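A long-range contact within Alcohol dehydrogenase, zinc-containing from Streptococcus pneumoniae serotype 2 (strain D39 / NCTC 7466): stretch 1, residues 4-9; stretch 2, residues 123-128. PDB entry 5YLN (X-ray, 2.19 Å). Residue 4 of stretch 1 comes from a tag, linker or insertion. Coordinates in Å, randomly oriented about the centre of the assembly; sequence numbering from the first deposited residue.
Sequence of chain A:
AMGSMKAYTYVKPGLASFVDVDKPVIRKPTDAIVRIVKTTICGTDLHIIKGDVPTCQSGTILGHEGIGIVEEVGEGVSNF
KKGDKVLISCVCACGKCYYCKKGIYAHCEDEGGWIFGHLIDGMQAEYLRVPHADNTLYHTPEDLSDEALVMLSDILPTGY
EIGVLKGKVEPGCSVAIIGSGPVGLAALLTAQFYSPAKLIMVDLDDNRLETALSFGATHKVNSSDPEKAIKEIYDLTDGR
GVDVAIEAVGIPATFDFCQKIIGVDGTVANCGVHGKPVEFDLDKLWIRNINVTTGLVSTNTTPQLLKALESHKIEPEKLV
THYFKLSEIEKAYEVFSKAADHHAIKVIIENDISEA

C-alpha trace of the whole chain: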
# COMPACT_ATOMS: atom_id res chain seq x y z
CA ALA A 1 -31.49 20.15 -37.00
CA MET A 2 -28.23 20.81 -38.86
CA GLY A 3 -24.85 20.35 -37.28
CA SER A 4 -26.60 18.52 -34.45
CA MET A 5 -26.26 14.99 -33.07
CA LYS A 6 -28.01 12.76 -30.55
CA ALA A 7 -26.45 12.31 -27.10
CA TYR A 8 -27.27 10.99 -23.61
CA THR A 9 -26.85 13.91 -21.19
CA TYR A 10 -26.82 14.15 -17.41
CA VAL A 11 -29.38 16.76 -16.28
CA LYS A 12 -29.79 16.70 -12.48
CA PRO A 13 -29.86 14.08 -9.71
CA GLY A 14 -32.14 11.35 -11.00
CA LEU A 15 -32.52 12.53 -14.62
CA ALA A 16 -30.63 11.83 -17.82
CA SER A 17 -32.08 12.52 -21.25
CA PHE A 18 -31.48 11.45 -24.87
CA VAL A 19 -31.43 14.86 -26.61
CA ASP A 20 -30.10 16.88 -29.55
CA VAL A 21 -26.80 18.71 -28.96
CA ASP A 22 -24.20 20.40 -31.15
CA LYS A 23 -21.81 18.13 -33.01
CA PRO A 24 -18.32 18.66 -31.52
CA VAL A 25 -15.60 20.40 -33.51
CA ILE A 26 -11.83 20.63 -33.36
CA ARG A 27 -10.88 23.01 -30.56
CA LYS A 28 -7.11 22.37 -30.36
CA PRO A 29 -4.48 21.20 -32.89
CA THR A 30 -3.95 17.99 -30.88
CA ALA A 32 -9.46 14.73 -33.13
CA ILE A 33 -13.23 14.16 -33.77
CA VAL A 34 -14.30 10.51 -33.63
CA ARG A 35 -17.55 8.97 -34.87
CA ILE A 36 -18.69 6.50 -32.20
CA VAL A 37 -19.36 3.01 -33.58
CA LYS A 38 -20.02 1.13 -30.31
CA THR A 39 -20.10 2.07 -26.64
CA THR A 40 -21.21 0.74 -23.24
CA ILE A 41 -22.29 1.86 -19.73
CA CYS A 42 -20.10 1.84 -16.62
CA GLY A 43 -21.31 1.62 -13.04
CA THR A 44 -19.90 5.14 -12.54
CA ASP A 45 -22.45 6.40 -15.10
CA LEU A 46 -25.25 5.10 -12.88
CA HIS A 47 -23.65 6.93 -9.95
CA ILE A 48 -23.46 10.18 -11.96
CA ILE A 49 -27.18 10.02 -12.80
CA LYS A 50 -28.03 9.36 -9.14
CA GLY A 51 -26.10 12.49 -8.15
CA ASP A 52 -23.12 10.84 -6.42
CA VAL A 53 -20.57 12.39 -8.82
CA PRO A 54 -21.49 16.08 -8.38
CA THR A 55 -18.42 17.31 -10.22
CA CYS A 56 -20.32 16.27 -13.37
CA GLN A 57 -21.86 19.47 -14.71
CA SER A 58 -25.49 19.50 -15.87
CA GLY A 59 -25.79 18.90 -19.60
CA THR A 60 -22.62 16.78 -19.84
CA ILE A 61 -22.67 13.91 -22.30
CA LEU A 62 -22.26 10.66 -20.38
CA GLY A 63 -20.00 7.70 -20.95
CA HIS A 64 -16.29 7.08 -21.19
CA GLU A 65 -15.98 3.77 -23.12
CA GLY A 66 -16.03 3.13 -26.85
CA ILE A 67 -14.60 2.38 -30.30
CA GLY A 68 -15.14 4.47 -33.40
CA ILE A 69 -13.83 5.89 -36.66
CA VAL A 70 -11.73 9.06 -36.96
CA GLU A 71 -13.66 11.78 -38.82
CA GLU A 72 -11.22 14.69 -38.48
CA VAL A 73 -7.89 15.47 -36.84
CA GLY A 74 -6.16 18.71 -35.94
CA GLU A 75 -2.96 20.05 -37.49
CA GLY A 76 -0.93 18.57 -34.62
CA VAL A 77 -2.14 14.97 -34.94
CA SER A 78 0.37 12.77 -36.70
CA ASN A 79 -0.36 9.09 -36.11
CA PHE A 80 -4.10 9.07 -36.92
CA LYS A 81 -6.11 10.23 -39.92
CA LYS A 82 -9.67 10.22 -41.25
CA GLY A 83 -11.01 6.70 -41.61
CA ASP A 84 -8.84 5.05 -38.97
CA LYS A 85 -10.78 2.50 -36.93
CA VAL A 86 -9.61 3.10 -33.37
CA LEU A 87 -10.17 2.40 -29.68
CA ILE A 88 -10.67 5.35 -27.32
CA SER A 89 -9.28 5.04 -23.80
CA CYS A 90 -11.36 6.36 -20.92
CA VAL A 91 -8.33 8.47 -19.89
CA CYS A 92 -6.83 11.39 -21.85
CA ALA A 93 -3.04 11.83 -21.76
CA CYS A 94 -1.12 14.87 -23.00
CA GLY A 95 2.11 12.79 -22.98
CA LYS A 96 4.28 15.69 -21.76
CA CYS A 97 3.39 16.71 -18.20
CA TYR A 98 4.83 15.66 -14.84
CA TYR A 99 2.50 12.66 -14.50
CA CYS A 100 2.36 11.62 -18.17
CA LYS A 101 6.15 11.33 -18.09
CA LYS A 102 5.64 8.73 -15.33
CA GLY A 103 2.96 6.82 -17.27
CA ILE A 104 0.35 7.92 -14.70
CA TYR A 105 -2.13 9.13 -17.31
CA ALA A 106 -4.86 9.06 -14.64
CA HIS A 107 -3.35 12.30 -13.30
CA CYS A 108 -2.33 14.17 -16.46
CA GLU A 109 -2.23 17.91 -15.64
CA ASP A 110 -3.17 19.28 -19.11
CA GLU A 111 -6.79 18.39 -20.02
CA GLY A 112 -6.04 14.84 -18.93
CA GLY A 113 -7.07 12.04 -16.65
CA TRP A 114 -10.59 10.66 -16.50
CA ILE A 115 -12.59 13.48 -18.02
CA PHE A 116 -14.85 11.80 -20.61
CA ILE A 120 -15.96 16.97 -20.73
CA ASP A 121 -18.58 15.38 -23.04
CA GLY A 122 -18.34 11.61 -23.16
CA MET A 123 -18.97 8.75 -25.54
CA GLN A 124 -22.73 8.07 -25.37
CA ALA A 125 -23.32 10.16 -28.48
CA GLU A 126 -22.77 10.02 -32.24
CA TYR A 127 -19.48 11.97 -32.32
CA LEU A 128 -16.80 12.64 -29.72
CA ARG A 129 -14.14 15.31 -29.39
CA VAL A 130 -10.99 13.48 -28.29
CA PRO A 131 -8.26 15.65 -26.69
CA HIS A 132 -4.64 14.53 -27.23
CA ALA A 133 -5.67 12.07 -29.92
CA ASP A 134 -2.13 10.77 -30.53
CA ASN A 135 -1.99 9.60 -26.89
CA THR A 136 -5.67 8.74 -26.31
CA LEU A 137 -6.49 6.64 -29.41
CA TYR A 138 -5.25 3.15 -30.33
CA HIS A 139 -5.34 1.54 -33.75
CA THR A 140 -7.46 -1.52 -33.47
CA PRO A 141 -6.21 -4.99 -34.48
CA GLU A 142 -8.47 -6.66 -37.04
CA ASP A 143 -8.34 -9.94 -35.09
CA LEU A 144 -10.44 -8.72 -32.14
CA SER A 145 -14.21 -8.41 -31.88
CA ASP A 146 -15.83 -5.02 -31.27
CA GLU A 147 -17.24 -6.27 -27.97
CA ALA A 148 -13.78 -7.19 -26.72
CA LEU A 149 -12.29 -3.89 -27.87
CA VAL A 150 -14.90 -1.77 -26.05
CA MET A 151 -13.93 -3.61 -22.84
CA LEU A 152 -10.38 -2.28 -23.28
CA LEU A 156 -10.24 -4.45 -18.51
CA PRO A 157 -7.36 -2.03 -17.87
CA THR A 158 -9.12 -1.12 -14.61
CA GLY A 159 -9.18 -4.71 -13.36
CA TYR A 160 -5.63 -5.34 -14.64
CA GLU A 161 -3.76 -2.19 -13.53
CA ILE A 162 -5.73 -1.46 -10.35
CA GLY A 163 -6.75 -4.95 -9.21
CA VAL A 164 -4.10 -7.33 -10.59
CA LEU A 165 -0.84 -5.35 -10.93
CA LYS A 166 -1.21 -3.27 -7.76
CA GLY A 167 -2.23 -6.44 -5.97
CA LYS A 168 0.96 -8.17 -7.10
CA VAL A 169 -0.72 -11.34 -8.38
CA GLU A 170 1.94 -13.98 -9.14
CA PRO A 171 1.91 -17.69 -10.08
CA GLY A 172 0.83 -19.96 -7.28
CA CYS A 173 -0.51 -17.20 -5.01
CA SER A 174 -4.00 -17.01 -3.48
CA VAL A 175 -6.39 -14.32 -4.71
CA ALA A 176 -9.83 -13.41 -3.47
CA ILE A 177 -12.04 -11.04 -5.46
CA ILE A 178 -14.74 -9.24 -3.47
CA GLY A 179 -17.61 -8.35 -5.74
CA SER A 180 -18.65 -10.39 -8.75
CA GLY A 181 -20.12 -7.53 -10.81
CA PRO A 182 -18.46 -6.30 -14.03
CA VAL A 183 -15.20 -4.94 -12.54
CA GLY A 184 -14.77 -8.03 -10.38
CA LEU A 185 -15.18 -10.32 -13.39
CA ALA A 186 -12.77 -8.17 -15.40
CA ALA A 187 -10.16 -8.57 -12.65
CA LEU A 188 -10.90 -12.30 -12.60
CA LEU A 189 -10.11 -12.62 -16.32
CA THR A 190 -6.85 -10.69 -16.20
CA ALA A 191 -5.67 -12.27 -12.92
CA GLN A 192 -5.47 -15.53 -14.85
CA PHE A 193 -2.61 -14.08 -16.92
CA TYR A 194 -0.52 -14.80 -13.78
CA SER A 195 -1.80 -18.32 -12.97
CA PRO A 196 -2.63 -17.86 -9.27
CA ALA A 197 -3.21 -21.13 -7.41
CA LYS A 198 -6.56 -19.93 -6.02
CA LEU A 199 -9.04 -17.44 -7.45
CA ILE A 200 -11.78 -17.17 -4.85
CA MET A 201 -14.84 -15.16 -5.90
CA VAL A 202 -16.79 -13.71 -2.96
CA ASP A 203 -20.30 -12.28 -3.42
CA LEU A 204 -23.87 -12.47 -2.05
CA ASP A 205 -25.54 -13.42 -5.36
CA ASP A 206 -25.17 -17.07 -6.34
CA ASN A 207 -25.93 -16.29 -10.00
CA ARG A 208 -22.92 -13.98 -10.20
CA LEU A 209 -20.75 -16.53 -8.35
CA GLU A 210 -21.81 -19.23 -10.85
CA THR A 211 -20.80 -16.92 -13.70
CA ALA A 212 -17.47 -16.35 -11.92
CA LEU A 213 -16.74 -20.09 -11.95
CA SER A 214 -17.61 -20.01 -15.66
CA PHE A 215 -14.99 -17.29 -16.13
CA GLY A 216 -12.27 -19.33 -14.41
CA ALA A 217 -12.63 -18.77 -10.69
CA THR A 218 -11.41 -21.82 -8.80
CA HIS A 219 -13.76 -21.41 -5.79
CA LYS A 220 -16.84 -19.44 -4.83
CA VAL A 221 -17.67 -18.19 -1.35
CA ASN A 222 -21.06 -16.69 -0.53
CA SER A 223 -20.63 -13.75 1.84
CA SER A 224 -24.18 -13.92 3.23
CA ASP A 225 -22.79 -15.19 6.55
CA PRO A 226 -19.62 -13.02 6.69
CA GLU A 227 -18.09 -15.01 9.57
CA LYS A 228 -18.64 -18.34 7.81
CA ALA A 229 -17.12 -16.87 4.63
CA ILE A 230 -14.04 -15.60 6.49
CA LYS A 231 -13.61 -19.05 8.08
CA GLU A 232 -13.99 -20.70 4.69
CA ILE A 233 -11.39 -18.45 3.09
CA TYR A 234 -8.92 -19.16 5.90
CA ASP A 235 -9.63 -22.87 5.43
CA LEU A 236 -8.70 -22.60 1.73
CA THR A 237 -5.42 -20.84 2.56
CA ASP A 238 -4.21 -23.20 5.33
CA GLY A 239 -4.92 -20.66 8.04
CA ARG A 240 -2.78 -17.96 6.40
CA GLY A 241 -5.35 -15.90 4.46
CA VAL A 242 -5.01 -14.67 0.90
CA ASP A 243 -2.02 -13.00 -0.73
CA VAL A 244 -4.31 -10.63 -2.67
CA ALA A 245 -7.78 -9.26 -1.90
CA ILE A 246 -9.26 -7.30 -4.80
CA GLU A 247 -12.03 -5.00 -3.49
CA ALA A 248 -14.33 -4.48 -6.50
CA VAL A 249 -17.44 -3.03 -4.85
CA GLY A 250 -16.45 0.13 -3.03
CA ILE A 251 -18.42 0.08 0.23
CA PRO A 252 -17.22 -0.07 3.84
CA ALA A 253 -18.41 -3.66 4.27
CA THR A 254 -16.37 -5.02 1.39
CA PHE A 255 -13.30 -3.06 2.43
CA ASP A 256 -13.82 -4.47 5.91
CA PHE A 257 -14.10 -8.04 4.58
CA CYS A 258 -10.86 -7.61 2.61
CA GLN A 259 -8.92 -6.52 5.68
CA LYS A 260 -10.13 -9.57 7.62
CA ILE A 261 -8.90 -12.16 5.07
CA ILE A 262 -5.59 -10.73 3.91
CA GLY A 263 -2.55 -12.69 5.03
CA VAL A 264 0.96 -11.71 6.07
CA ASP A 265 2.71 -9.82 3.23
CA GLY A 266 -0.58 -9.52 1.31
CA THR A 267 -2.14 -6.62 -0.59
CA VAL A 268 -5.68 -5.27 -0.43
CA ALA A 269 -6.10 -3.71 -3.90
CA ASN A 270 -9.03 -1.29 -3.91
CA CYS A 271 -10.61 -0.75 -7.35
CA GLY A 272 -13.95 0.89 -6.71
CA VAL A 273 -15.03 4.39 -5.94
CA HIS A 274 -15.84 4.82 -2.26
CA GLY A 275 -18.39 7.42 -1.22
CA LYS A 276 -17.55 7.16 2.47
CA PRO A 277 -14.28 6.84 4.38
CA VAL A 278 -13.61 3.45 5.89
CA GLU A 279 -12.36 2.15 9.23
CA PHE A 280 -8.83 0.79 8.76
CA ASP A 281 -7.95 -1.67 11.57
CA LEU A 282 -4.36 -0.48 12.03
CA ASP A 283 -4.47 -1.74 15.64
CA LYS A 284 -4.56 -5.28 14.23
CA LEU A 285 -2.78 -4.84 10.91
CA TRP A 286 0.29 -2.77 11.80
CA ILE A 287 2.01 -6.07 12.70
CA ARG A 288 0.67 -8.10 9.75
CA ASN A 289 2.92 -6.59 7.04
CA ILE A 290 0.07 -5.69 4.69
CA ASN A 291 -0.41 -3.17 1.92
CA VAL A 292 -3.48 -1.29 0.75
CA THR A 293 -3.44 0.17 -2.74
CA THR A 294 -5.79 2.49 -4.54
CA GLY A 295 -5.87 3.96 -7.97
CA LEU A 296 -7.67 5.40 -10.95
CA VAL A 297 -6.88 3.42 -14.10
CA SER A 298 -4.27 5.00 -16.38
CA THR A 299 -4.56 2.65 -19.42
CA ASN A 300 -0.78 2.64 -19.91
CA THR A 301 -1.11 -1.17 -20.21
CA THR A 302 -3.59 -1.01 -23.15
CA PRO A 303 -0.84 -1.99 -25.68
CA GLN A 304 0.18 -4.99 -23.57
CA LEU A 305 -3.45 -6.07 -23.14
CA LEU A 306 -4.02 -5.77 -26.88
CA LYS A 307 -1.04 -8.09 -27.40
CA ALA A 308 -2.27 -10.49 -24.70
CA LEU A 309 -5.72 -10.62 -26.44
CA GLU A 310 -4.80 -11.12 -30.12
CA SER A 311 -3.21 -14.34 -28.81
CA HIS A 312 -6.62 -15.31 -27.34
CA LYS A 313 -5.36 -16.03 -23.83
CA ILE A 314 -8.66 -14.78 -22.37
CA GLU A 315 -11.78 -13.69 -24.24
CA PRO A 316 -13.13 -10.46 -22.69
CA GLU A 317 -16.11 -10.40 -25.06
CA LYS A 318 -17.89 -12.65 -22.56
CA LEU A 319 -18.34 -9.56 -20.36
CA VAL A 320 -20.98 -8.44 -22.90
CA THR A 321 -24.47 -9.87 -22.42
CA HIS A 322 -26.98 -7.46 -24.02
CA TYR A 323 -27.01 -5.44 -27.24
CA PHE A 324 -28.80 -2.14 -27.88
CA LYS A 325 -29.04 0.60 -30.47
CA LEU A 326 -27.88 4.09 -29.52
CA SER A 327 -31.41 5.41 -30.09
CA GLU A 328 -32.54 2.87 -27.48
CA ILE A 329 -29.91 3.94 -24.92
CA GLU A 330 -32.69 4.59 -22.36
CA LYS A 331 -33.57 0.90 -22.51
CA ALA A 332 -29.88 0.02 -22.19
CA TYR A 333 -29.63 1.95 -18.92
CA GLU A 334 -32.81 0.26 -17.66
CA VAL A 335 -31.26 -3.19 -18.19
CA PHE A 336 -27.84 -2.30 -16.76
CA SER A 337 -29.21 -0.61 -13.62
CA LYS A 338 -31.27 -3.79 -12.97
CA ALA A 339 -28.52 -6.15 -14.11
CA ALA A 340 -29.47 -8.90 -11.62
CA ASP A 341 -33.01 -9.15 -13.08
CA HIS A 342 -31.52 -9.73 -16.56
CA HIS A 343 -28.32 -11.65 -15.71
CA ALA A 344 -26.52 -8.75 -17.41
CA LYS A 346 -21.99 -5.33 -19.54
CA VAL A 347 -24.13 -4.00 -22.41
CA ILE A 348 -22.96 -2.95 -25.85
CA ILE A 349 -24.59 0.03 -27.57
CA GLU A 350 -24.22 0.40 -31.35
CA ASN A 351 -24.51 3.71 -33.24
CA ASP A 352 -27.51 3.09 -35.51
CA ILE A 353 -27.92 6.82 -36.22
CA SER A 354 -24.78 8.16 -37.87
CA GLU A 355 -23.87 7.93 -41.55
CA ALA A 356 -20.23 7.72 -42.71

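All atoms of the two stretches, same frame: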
# COMPACT_ATOMS: atom_id res chain seq x y z
N SER A 4 -26.25 19.10 -35.73
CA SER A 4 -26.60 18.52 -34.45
C SER A 4 -26.40 17.01 -34.47
O SER A 4 -26.29 16.39 -35.53
CB SER A 4 -28.05 18.83 -34.08
OG SER A 4 -28.92 17.88 -34.65
N MET A 5 -26.33 16.43 -33.27
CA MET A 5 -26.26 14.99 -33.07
C MET A 5 -27.11 14.61 -31.86
O MET A 5 -27.53 15.46 -31.07
CB MET A 5 -24.81 14.53 -32.84
CG MET A 5 -24.22 14.97 -31.52
SD MET A 5 -22.51 14.37 -31.24
CE MET A 5 -22.35 14.89 -29.54
N LYS A 6 -27.38 13.31 -31.74
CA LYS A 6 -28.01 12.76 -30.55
C LYS A 6 -26.95 12.42 -29.52
O LYS A 6 -25.84 12.00 -29.86
CB LYS A 6 -28.81 11.49 -30.86
CG LYS A 6 -29.94 11.63 -31.90
CD LYS A 6 -30.90 12.73 -31.58
CE LYS A 6 -31.97 12.29 -30.60
NZ LYS A 6 -33.13 13.21 -30.64
N ALA A 7 -27.33 12.54 -28.24
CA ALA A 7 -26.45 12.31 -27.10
C ALA A 7 -27.27 12.03 -25.85
O ALA A 7 -28.42 12.47 -25.72
CB ALA A 7 -25.54 13.52 -26.88
N TYR A 8 -26.68 11.28 -24.91
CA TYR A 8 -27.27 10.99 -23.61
C TYR A 8 -26.61 11.88 -22.56
O TYR A 8 -25.44 11.68 -22.21
CB TYR A 8 -27.14 9.52 -23.23
CG TYR A 8 -28.18 9.06 -22.23
CD1 TYR A 8 -29.54 9.28 -22.46
CD2 TYR A 8 -27.81 8.42 -21.04
CE1 TYR A 8 -30.51 8.87 -21.53
CE2 TYR A 8 -28.76 7.99 -20.11
CZ TYR A 8 -30.11 8.22 -20.36
OH TYR A 8 -31.05 7.81 -19.44
N THR A 9 -27.36 12.85 -22.04
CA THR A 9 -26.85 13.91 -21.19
C THR A 9 -27.33 13.72 -19.76
O THR A 9 -28.49 13.38 -19.52
CB THR A 9 -27.31 15.29 -21.69
OG1 THR A 9 -28.74 15.34 -21.65
CG2 THR A 9 -26.82 15.57 -23.11
N MET A 123 -18.92 9.58 -24.34
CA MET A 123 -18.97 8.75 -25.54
C MET A 123 -20.35 8.22 -25.89
O MET A 123 -20.50 7.61 -26.95
CB MET A 123 -17.97 7.59 -25.42
CG MET A 123 -16.59 8.01 -24.93
SD MET A 123 -15.35 6.78 -25.38
CE MET A 123 -13.95 7.36 -24.44
N GLN A 124 -21.36 8.49 -25.06
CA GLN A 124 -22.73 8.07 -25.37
C GLN A 124 -23.41 9.12 -26.24
O GLN A 124 -24.32 9.85 -25.81
CB GLN A 124 -23.51 7.80 -24.09
CG GLN A 124 -23.09 6.49 -23.48
CD GLN A 124 -23.41 6.36 -22.01
OE1 GLN A 124 -24.22 7.10 -21.49
NE2 GLN A 124 -22.77 5.41 -21.34
N ALA A 125 -22.92 9.19 -27.48
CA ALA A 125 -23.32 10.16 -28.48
C ALA A 125 -22.81 9.67 -29.83
O ALA A 125 -22.07 8.68 -29.91
CB ALA A 125 -22.76 11.55 -28.18
N GLU A 126 -23.17 10.41 -30.89
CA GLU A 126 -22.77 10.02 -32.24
C GLU A 126 -21.30 10.34 -32.51
O GLU A 126 -20.60 9.54 -33.15
CB GLU A 126 -23.62 10.73 -33.28
CG GLU A 126 -25.06 10.27 -33.36
CD GLU A 126 -25.85 11.07 -34.41
OE1 GLU A 126 -25.50 10.99 -35.60
OE2 GLU A 126 -26.80 11.81 -34.03
N TYR A 127 -20.84 11.51 -32.08
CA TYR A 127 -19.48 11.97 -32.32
C TYR A 127 -18.87 12.41 -31.00
O TYR A 127 -19.58 12.82 -30.07
CB TYR A 127 -19.41 13.11 -33.34
CG TYR A 127 -19.97 12.76 -34.71
CD1 TYR A 127 -21.33 12.95 -35.01
CD2 TYR A 127 -19.16 12.24 -35.70
CE1 TYR A 127 -21.84 12.62 -36.26
CE2 TYR A 127 -19.66 11.91 -36.96
CZ TYR A 127 -20.99 12.10 -37.24
OH TYR A 127 -21.44 11.75 -38.49
N LEU A 128 -17.55 12.36 -30.94
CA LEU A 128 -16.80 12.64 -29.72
C LEU A 128 -15.59 13.50 -30.06
O LEU A 128 -14.82 13.16 -30.96
CB LEU A 128 -16.35 11.32 -29.07
CG LEU A 128 -15.32 11.40 -27.94
CD1 LEU A 128 -15.98 11.97 -26.68
CD2 LEU A 128 -14.73 10.02 -27.68

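The contact is a short antiparallel backbone pairing, a single beta bridge between Ala-7 and Ala-125, extended at one end by a glutamate carboxylate and a methionine side chain that bond to backbone amides. The end-to-end directions of residues 5 to 8 and 124 to 127 differ by 162°, and the CA atoms of Ala-7 and Ala-125 lie 4.0 Å apart, whereas those of Met-5 and Glu-126 are already separated by 6.1 Å.

Two backbone hydrogen bonds frame the bridge. Tyr-8 N donates to Gln-124 O at 2.9 Å with an N-H...O angle of 165°, and Glu-126 N donates to Lys-6 O at 3.3 Å and 142°, a longer and more bent bond. The same two carbonyls also receive CA-H...O contacts, from Ala-7 CA to Gln-124 O at 3.5 Å and from Ala-125 CA to Lys-6 O at 3.4 Å. Such close backbones are compatible with the small alanine side chains, whose CB atoms, Ala-7 CB and Ala-125 CB, meet at 3.6 Å.

Beyond the bridge, side chains take over the bonding. With chi1 near -70° and chi2 near 180°, Glu-126 reaches the opposing strand, where its OE2 accepts from Lys-6 N at 2.8 Å and 170°, a nearly linear bond to a backbone amide. Lys-6 sets out sideways and only the end of its side chain leads off from stretch 2; its NZ is hydrogen-bonded elsewhere in the structure.

Met-5 covers the neighbouring surface. Its CE packs 3.6 Å from Ala-125 CB, an apolar contact, while its SD lies 4.0 Å from Tyr-127 CB and accepts a weak hydrogen bond from Tyr-127 N at 3.4 Å and 150°. At the other end, Gln-124 OE1 sits near the plane of the Tyr-8 ring, at its edge, 3.9 Å from Tyr-8 CD2. Together the stretches bury 355 Å².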